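Local coordinates for putative Oleoyl-[acyl-carrier protein] thioesterase (Lactobacillus plantarum, PDB 2OWN) that probably hydrolyses oleoyl-[acyl-carrier protein], releasing the fatty acid from its thioester link to the carrier, at residues His59-Val64 against Trp117-Gln122. Numbering follows the deposited sequence.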
ATOM      1  N   HIS B  59      -4.740  11.538  27.597  1.00 46.94           N
ATOM      2  CA  HIS B  59      -5.112  12.938  27.926  1.00 46.96           C
ATOM      3  C   HIS B  59      -6.450  13.418  27.259  1.00 46.91           C
ATOM      4  O   HIS B  59      -6.779  14.612  27.350  1.00 47.02           O
ATOM      5  CB  HIS B  59      -3.956  13.911  27.580  1.00 46.86           C
ATOM      6  CG  HIS B  59      -2.692  13.644  28.338  1.00 48.14           C
ATOM      7  ND1 HIS B  59      -1.667  12.875  27.833  1.00 49.00           N
ATOM      8  CD2 HIS B  59      -2.296  14.036  29.572  1.00 49.10           C
ATOM      9  CE1 HIS B  59      -0.691  12.808  28.720  1.00 48.91           C
ATOM     10  NE2 HIS B  59      -1.046  13.506  29.784  1.00 49.24           N
ATOM     11  N   GLY B  60      -7.221  12.508  26.631  1.00 46.44           N
ATOM     12  CA  GLY B  60      -8.496  12.827  25.968  1.00 46.52           C
ATOM     13  C   GLY B  60      -8.368  13.704  24.734  1.00 46.32           C
ATOM     14  O   GLY B  60      -9.273  14.498  24.464  1.00 47.04           O
ATOM     15  N   VAL B  61      -7.258  13.551  23.999  1.00 45.81           N
ATOM     16  CA  VAL B  61      -6.928  14.325  22.781  1.00 45.36           C
ATOM     17  C   VAL B  61      -6.090  13.524  21.770  1.00 45.01           C
ATOM     18  O   VAL B  61      -5.516  12.486  22.110  1.00 45.01           O
ATOM     19  CB  VAL B  61      -6.158  15.644  23.127  1.00 45.17           C
ATOM     20  CG1 VAL B  61      -7.076  16.679  23.761  1.00 45.45           C
ATOM     21  CG2 VAL B  61      -4.952  15.348  24.025  1.00 47.53           C
ATOM     22  N   GLY B  62      -6.035  14.026  20.538  1.00 45.03           N
ATOM     23  CA  GLY B  62      -5.264  13.402  19.443  1.00 44.00           C
ATOM     24  C   GLY B  62      -4.931  14.386  18.333  1.00 43.34           C
ATOM     25  O   GLY B  62      -5.748  15.271  18.046  1.00 43.19           O
ATOM     26  N   TRP B  63      -3.747  14.233  17.724  1.00 42.41           N
ATOM     27  CA  TRP B  63      -3.295  15.101  16.622  1.00 41.17           C
ATOM     28  C   TRP B  63      -4.073  14.769  15.340  1.00 41.24           C
ATOM     29  O   TRP B  63      -4.245  13.588  15.010  1.00 41.29           O
ATOM     30  CB  TRP B  63      -1.790  14.984  16.356  1.00 40.63           C
ATOM     31  CG  TRP B  63      -0.919  15.508  17.444  1.00 37.95           C
ATOM     32  CD1 TRP B  63      -0.231  14.784  18.373  1.00 38.13           C
ATOM     33  CD2 TRP B  63      -0.645  16.883  17.719  1.00 39.15           C
ATOM     34  NE1 TRP B  63       0.472  15.621  19.206  1.00 38.09           N
ATOM     35  CE2 TRP B  63       0.237  16.919  18.836  1.00 38.10           C
ATOM     36  CE3 TRP B  63      -1.056  18.101  17.129  1.00 38.33           C
ATOM     37  CZ2 TRP B  63       0.723  18.137  19.387  1.00 39.87           C
ATOM     38  CZ3 TRP B  63      -0.572  19.329  17.671  1.00 38.77           C
ATOM     39  CH2 TRP B  63       0.310  19.328  18.795  1.00 39.10           C
ATOM     40  N   VAL B  64      -4.562  15.816  14.666  1.00 40.59           N
ATOM     41  CA  VAL B  64      -5.332  15.723  13.414  1.00 40.22           C
ATOM     42  C   VAL B  64      -4.750  16.736  12.427  1.00 38.49           C
ATOM     43  O   VAL B  64      -4.825  17.936  12.697  1.00 38.47           O
ATOM     44  CB  VAL B  64      -6.842  16.022  13.679  1.00 40.16           C
ATOM     45  CG1 VAL B  64      -7.674  16.035  12.379  1.00 41.43           C
ATOM     46  CG2 VAL B  64      -7.421  15.011  14.666  1.00 41.69           C
ATOM     47  N   TRP B 117      -1.331  21.033  12.115  1.00 34.84           N
ATOM     48  CA  TRP B 117      -2.005  20.022  12.945  1.00 36.27           C
ATOM     49  C   TRP B 117      -2.772  20.683  14.103  1.00 37.55           C
ATOM     50  O   TRP B 117      -2.305  21.689  14.645  1.00 37.77           O
ATOM     51  CB  TRP B 117      -0.975  19.060  13.530  1.00 36.84           C
ATOM     52  CG  TRP B 117      -0.175  18.262  12.544  1.00 37.55           C
ATOM     53  CD1 TRP B 117       0.897  18.693  11.811  1.00 38.07           C
ATOM     54  CD2 TRP B 117      -0.331  16.870  12.241  1.00 37.67           C
ATOM     55  NE1 TRP B 117       1.388  17.668  11.038  1.00 36.58           N
ATOM     56  CE2 TRP B 117       0.668  16.535  11.283  1.00 38.10           C
ATOM     57  CE3 TRP B 117      -1.230  15.867  12.673  1.00 38.25           C
ATOM     58  CZ2 TRP B 117       0.801  15.231  10.735  1.00 36.26           C
ATOM     59  CZ3 TRP B 117      -1.100  14.548  12.134  1.00 37.46           C
ATOM     60  CH2 TRP B 117      -0.083  14.253  11.169  1.00 38.90           C
ATOM     61  N   VAL B 118      -3.910  20.089  14.482  1.00 39.69           N
ATOM     62  CA  VAL B 118      -4.785  20.555  15.591  1.00 41.77           C
ATOM     63  C   VAL B 118      -5.146  19.392  16.539  1.00 44.58           C
ATOM     64  O   VAL B 118      -5.211  18.236  16.091  1.00 43.08           O
ATOM     65  CB  VAL B 118      -6.080  21.228  15.059  1.00 41.80           C
ATOM     66  CG1 VAL B 118      -5.736  22.481  14.273  1.00 41.19           C
ATOM     67  CG2 VAL B 118      -6.917  20.269  14.203  1.00 39.29           C
HETATM   68  N   MSE B 119      -5.372  19.700  17.829  1.00 48.01           N
HETATM   69  CA  MSE B 119      -5.750  18.678  18.824  1.00 51.48           C
HETATM   70  C   MSE B 119      -7.275  18.571  18.906  1.00 53.41           C
HETATM   71  O   MSE B 119      -7.937  19.542  19.296  1.00 53.26           O
HETATM   72  CB  MSE B 119      -5.171  18.932  20.212  1.00 51.67           C
HETATM   73  CG  MSE B 119      -3.666  19.085  20.234  1.00 53.30           C
HETATM   74 SE   MSE B 119      -2.909  18.543  21.942  0.75 54.69          SE
HETATM   75  CE  MSE B 119      -3.057  16.628  21.646  1.00 56.22           C
HETATM   76  N   MSE B 120      -7.803  17.406  18.502  1.00 56.67           N
HETATM   77  CA  MSE B 120      -9.237  17.076  18.523  1.00 59.44           C
HETATM   78  C   MSE B 120      -9.517  16.197  19.737  1.00 60.27           C
HETATM   79  O   MSE B 120      -8.791  15.219  19.959  1.00 60.99           O
HETATM   80  CB  MSE B 120      -9.666  16.335  17.246  1.00 60.70           C
HETATM   81  CG  MSE B 120      -9.639  17.173  15.972  1.00 66.83           C
HETATM   82 SE   MSE B 120     -11.009  18.569  15.908  0.75 82.59          SE
HETATM   83  CE  MSE B 120     -12.601  17.441  15.893  1.00 81.89           C
ATOM     84  N   SER B 121     -10.568  16.535  20.499  1.00 60.67           N
ATOM     85  CA  SER B 121     -10.970  15.774  21.699  1.00 61.16           C
ATOM     86  C   SER B 121     -11.566  14.407  21.306  1.00 61.75           C
ATOM     87  O   SER B 121     -12.196  14.289  20.248  1.00 62.23           O
ATOM     88  CB  SER B 121     -11.971  16.570  22.546  1.00 61.28           C
ATOM     89  OG  SER B 121     -12.341  15.888  23.735  1.00 61.96           O
ATOM     90  N   GLN B 122     -11.350  13.396  22.151  1.00 62.29           N
ATOM     91  CA  GLN B 122     -11.857  12.024  21.906  1.00 62.97           C
ATOM     92  C   GLN B 122     -13.376  11.911  22.111  1.00 63.25           C
ATOM     93  O   GLN B 122     -14.061  11.311  21.270  1.00 63.45           O
ATOM     94  CB  GLN B 122     -11.123  10.988  22.779  1.00 63.31           C
ATOM     95  CG  GLN B 122      -9.592  10.900  22.542  1.00 64.72           C
ATOM     96  CD  GLN B 122      -9.160  10.465  21.128  1.00 67.68           C
ATOM     97  OE1 GLN B 122      -8.076  10.834  20.677  1.00 70.65           O
ATOM     98  NE2 GLN B 122     -10.006   9.710  20.426  1.00 68.98           N
TER
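The start of strand 61-72 pairs antiparallel with the end of strand 109-121. Gly62 and Val64 form the hydrogen-bonded pairs, with Met120 and Val118 in turn. Val64 and Val118 bond in both directions, and Val118 N to Val64 O is 2.9 Å with an N-H...O angle of 168°. Met120 N meets Gly62 O at 3.0 Å, in the carbonyl plane, while the return bond from Gly62 N to Met120 O is weak.

Packing is tight on both faces between Val61 and Val64. One face carries Val61, Trp63 and Met119. Met119 is a selenomethionine. Its CG sits over one face of the Trp63 six-membered ring, 4.1 Å from the centroid, as a CH-pi contact. SE lies over the same ring, a Met-aromatic contact in its selenium form. A bend at chi3 (76°) brings CE to 3.3 Å from Val61 CG2, closer than usual for two carbons. Trp63 CE3 also reaches Trp117 CB at 3.7 Å, and the two tryptophan side chains cross at about a right angle. Leu134 and Val128 pack on Met119 from outside the pair. An alanine here in place of Trp63 removes the ring beside Met119 CG and SE and the CE3 contact with Trp117 CB, and would probably loosen this face.

On the other face, Val64 CG2 presses on Met120 CG at 3.4 Å, again a tight carbon pair. Bends at chi2 and chi3 turn the Met120 selenium and methyl off the partner strand.

Toward Gly60, Ser121 and Gln122 the pairing is looser. Gln122 N bonds to Gly60 O at 3.3 Å from above the carbonyl plane, Ser121 OG adds only a weak bond to the same oxygen, and Gln122 is exposed to solvent.

The two are adjacent antiparallel strands of the N-terminal HotDog domain, with strand 95-103 also pairing with strand 109-121.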